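Putative oxidoreductase (Bacteroides fragilis NCTC 9343, PDB 3EOF) binds flavin mononucleotide and is probably an FMN-dependent oxidoreductase of the nitroreductase family, its substrate being unknown. Local coordinates at residues N137-M140 with I141-A144; Q218-T221 with D222-T226. All coordinates share one frame; numbering follows the deposited sequence.

Both contacts are local, contact 1 within helix 138-145 and contact 2 at the end of helix 216-224 and the two residues that follow it, and they do not touch: their centres lie 25 Å apart and their nearest atoms about 12 Å apart. The helix of contact 1 is packed on strand 151-160 of the sheet. Helix 227-243 relates the two, since it starts just after contact 2 and its far part packs on contact 1. Contact 2 is closer to the flavin: the side chain of Arg224 comes within about 5 Å of a bound FMN, against about 10 Å for that of Ile141 in contact 1. Only contact 2 also meets the second subunit.

Contact 1: N137-M140 with I141-A144; sequences NPQM and IIDA
Gln139 and Asp143 form a side-chain bridge one turn apart on the first turns of helix 138-145, whose inner side packs against strand 151-160. Gln139 NE2 donates to Asp143 OD1 at 2.9 Å, with an N-H...O angle of 159°. The acceptor lies in the plane of the amide, but the amide reaches OD1 from above the carboxylate plane, the two planes standing 42° apart. Gln139 starts off away from the next turn; a bend at chi2 (61°) swings its amide back over Asp143 and brings NE2 within 3.7 Å of Ile142 CG2. Beneath the bridge, Asp143 N gives its hydrogen to Gln139 O at 2.9 Å, so the pair is tied through backbone and side chain alike. One residue earlier, Ile142 N donates to Pro138 O at 2.7 Å, and Ile142 CG1 lies 3.2 Å from the same oxygen. Pro138, Ile141 and Ile142 all rest on Pro153, and Val240 of helix 227-243 touches Pro138, Gln139 and Ile142. The Gln139 amide is gripped at both ends, because OE1 accepts from Arg243 NE; this fixes its flip and probably lets the glutamine relay some polarisation between the arginine and the carboxylate.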
loop_
_atom_site.group_PDB
_atom_site.type_symbol
_atom_site.label_atom_id
_atom_site.label_comp_id
_atom_site.label_asym_id
_atom_site.label_seq_id
_atom_site.Cartn_x
_atom_site.Cartn_y
_atom_site.Cartn_z
ATOM N N ASN A 137 14.229 -10.272 -1.467
ATOM C CA ASN A 137 14.669 -11.347 -0.563
ATOM C C ASN A 137 13.685 -11.720 0.517
ATOM O O ASN A 137 14.072 -11.840 1.682
ATOM C CB ASN A 137 15.975 -10.940 0.084
ATOM C CG ASN A 137 17.170 -11.169 -0.812
ATOM O OD1 ASN A 137 17.303 -12.218 -1.447
ATOM N ND2 ASN A 137 18.079 -10.200 -0.824
ATOM N N PRO A 138 12.434 -11.990 0.132
ATOM C CA PRO A 138 11.456 -12.318 1.151
ATOM C C PRO A 138 11.817 -13.615 1.865
ATOM O O PRO A 138 11.635 -13.716 3.062
ATOM C CB PRO A 138 10.128 -12.430 0.354
ATOM C CG PRO A 138 10.574 -12.830 -1.036
ATOM C CD PRO A 138 11.836 -12.034 -1.221
ATOM N N GLN A 139 12.345 -14.613 1.180
ATOM C CA GLN A 139 12.666 -15.824 1.917
ATOM C C GLN A 139 13.617 -15.576 3.077
ATOM O O GLN A 139 13.426 -16.130 4.136
ATOM C CB GLN A 139 13.216 -16.910 1.013
ATOM C CG GLN A 139 13.285 -18.309 1.745
ATOM C CD GLN A 139 11.914 -18.790 2.203
ATOM O OE1 GLN A 139 11.011 -18.890 1.394
ATOM N NE2 GLN A 139 11.751 -19.074 3.509
HETATM N N MSE A 140 14.638 -14.745 2.880
HETATM C CA MSE A 140 15.645 -14.450 3.904
HETATM C C MSE A 140 15.036 -13.715 5.061
HETATM O O MSE A 140 15.423 -13.898 6.191
HETATM C CB MSE A 140 16.765 -13.607 3.325
HETATM C CG MSE A 140 17.669 -14.359 2.317
HETATM SE SE MSE A 140 19.047 -13.191 1.563
HETATM C CE MSE A 140 20.102 -12.981 3.010
ATOM N N ILE A 141 14.115 -12.849 4.776
ATOM C CA ILE A 141 13.422 -12.094 5.832
ATOM C C ILE A 141 12.525 -13.093 6.534
ATOM O O ILE A 141 12.452 -13.097 7.743
ATOM C CB ILE A 141 12.654 -10.934 5.219
ATOM C CG1 ILE A 141 13.657 -9.966 4.592
ATOM C CG2 ILE A 141 11.814 -10.190 6.267
ATOM C CD1 ILE A 141 13.057 -8.890 3.728
ATOM N N ILE A 142 11.862 -13.980 5.774
ATOM C CA ILE A 142 11.025 -15.006 6.393
ATOM C C ILE A 142 11.814 -15.869 7.383
ATOM O O ILE A 142 11.352 -16.117 8.487
ATOM C CB ILE A 142 10.321 -15.873 5.353
ATOM C CG1 ILE A 142 9.213 -15.043 4.679
ATOM C CG2 ILE A 142 9.785 -17.154 6.008
ATOM C CD1 ILE A 142 8.835 -15.589 3.300
ATOM N N ASP A 143 12.988 -16.346 6.955
ATOM C CA ASP A 143 13.820 -17.138 7.778
ATOM C C ASP A 143 14.308 -16.305 8.975
ATOM O O ASP A 143 14.299 -16.771 10.126
ATOM C CB ASP A 143 15.043 -17.635 6.973
ATOM C CG ASP A 143 14.669 -18.549 5.824
ATOM O OD1 ASP A 143 13.559 -19.106 5.829
ATOM O OD2 ASP A 143 15.520 -18.743 4.916
ATOM N N ALA A 144 14.700 -15.060 8.730
ATOM C CA ALA A 144 15.281 -14.230 9.797
ATOM C C ALA A 144 14.305 -13.923 10.913
ATOM O O ALA A 144 14.673 -14.033 12.100
ATOM C CB ALA A 144 15.890 -12.935 9.223
#

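Contact 2: Q218-T221 with D222-T226; sequences QVFT and DVRYT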
loop_
_atom_site.group_PDB
_atom_site.type_symbol
_atom_site.label_atom_id
_atom_site.label_comp_id
_atom_site.label_asym_id
_atom_site.label_seq_id
_atom_site.Cartn_x
_atom_site.Cartn_y
_atom_site.Cartn_z
ATOM N N GLN A 218 17.593 4.540 -19.289
ATOM C CA GLN A 218 18.529 3.443 -19.478
ATOM C C GLN A 218 19.153 3.018 -18.156
ATOM O O GLN A 218 19.476 1.848 -17.987
ATOM C CB GLN A 218 19.625 3.805 -20.458
ATOM C CG GLN A 218 19.142 3.890 -21.893
ATOM C CD GLN A 218 20.107 4.588 -22.803
ATOM O OE1 GLN A 218 21.106 5.142 -22.362
ATOM N NE2 GLN A 218 19.823 4.563 -24.085
ATOM N N VAL A 219 19.320 3.954 -17.217
ATOM C CA VAL A 219 19.917 3.589 -15.938
ATOM C C VAL A 219 18.933 2.657 -15.237
ATOM O O VAL A 219 19.311 1.663 -14.623
ATOM C CB VAL A 219 20.224 4.802 -15.079
ATOM C CG1 VAL A 219 20.823 4.354 -13.735
ATOM C CG2 VAL A 219 21.184 5.756 -15.834
ATOM N N PHE A 220 17.657 2.979 -15.331
ATOM C CA PHE A 220 16.656 2.131 -14.721
ATOM C C PHE A 220 16.469 0.768 -15.358
ATOM O O PHE A 220 16.360 -0.230 -14.654
ATOM C CB PHE A 220 15.335 2.871 -14.674
ATOM C CG PHE A 220 15.345 3.998 -13.710
ATOM C CD1 PHE A 220 15.038 3.785 -12.388
ATOM C CD2 PHE A 220 15.679 5.263 -14.108
ATOM C CE1 PHE A 220 15.087 4.795 -11.498
ATOM C CE2 PHE A 220 15.694 6.291 -13.202
ATOM C CZ PHE A 220 15.408 6.057 -11.906
ATOM N N THR A 221 16.421 0.733 -16.689
ATOM C CA THR A 221 16.171 -0.491 -17.429
ATOM C C THR A 221 17.408 -1.368 -17.517
ATOM O O THR A 221 17.295 -2.580 -17.512
ATOM C CB THR A 221 15.718 -0.191 -18.889
ATOM O OG1 THR A 221 16.788 0.428 -19.621
ATOM C CG2 THR A 221 14.513 0.741 -18.914
ATOM N N ASP A 222 18.580 -0.758 -17.612
ATOM C CA ASP A 222 19.819 -1.526 -17.759
ATOM C C ASP A 222 20.563 -1.884 -16.475
ATOM O O ASP A 222 21.328 -2.866 -16.439
ATOM C CB ASP A 222 20.774 -0.785 -18.697
ATOM C CG ASP A 222 20.190 -0.561 -20.105
ATOM O OD1 ASP A 222 19.017 -0.945 -20.387
ATOM O OD2 ASP A 222 20.914 0.029 -20.933
ATOM N N VAL A 223 20.375 -1.085 -15.436
ATOM C CA VAL A 223 21.135 -1.242 -14.196
ATOM C C VAL A 223 20.272 -1.483 -12.955
ATOM O O VAL A 223 20.433 -2.483 -12.275
ATOM C CB VAL A 223 22.028 0.037 -13.958
ATOM C CG1 VAL A 223 22.767 -0.067 -12.645
ATOM C CG2 VAL A 223 22.989 0.271 -15.140
ATOM N N ARG A 224 19.350 -0.578 -12.671
ATOM C CA ARG A 224 18.573 -0.639 -11.431
ATOM C C ARG A 224 17.488 -1.714 -11.397
ATOM O O ARG A 224 17.418 -2.499 -10.462
ATOM C CB ARG A 224 17.899 0.718 -11.124
ATOM C CG ARG A 224 18.804 1.883 -10.794
ATOM C CD ARG A 224 19.382 1.889 -9.370
ATOM N NE ARG A 224 18.365 1.910 -8.295
ATOM C CZ ARG A 224 17.611 2.960 -7.937
ATOM N NH1 ARG A 224 17.677 4.118 -8.581
ATOM N NH2 ARG A 224 16.751 2.847 -6.937
ATOM N N TYR A 225 16.622 -1.723 -12.404
ATOM C CA TYR A 225 15.471 -2.590 -12.380
ATOM C C TYR A 225 15.369 -3.205 -13.722
ATOM O O TYR A 225 14.531 -2.805 -14.542
ATOM C CB TYR A 225 14.215 -1.779 -12.061
ATOM C CG TYR A 225 14.316 -0.932 -10.796
ATOM C CD1 TYR A 225 14.355 -1.525 -9.521
ATOM C CD2 TYR A 225 14.342 0.450 -10.873
ATOM C CE1 TYR A 225 14.433 -0.741 -8.363
ATOM C CE2 TYR A 225 14.420 1.232 -9.734
ATOM C CZ TYR A 225 14.479 0.639 -8.492
ATOM O OH TYR A 225 14.555 1.451 -7.381
ATOM N N THR A 226 16.224 -4.203 -13.925
ATOM C CA THR A 226 16.395 -4.871 -15.198
ATOM C C THR A 226 15.331 -5.919 -15.476
ATOM O O THR A 226 14.683 -6.449 -14.561
ATOM C CB THR A 226 17.795 -5.532 -15.312
ATOM O OG1 THR A 226 17.887 -6.609 -14.394
ATOM C CG2 THR A 226 18.918 -4.531 -15.024
HETATM O O HOH W 1 14.043 -3.195 -17.404
#
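Phe220 and Tyr225 lie side by side at the end of helix 216-224, pointing the same way and meeting at their ring edges: Phe220 CD1 is 3.7 Å from Tyr225 CD2, and each of these atoms lies near the plane of the other ring. Arg224 runs alongside Phe220 as well, with NH1 4.0 Å from Phe220 CE1 and the guanidinium plane turned 42° from the ring. Arg224 CB sits over one face of the Tyr225 ring, toward its rim, and bends at chi2 and chi3 then bring the guanidinium round so that Tyr225 CE2 lies over one of its faces, again off-centre.

The backbone widens beneath these side chains. Val219 O accepts from both Val223 N, at 3.1 Å, and Arg224 N, at 3.0 Å; the second bond is the straighter, at 166°. Phe220 O then takes Tyr225 N at 2.7 Å. These two five-residue steps make the pi-type turn that closes the helix, and a water bridges Tyr225 O to Thr221 O, the latter weakly.

On another side, Thr221 and Asp222 point the same way, and Thr221 OG1 donates to Asp222 OD1 at 2.7 Å from above the carboxylate plane. The other carboxylate oxygen, OD2, forms a salt bridge with Lys213.

Phe207 of helix 202-209 packs on Val219 and Arg224. The second subunit meets the Phe220-Tyr225 side: its Phe84 stacks edge-to-face on Phe220, and its Met38, an FMN-pocket residue, packs on Tyr225. Thr226 then N-caps helix 227-243 through OG1 to Asp229 N, making this turn the joint between helices 216-224 and 227-243.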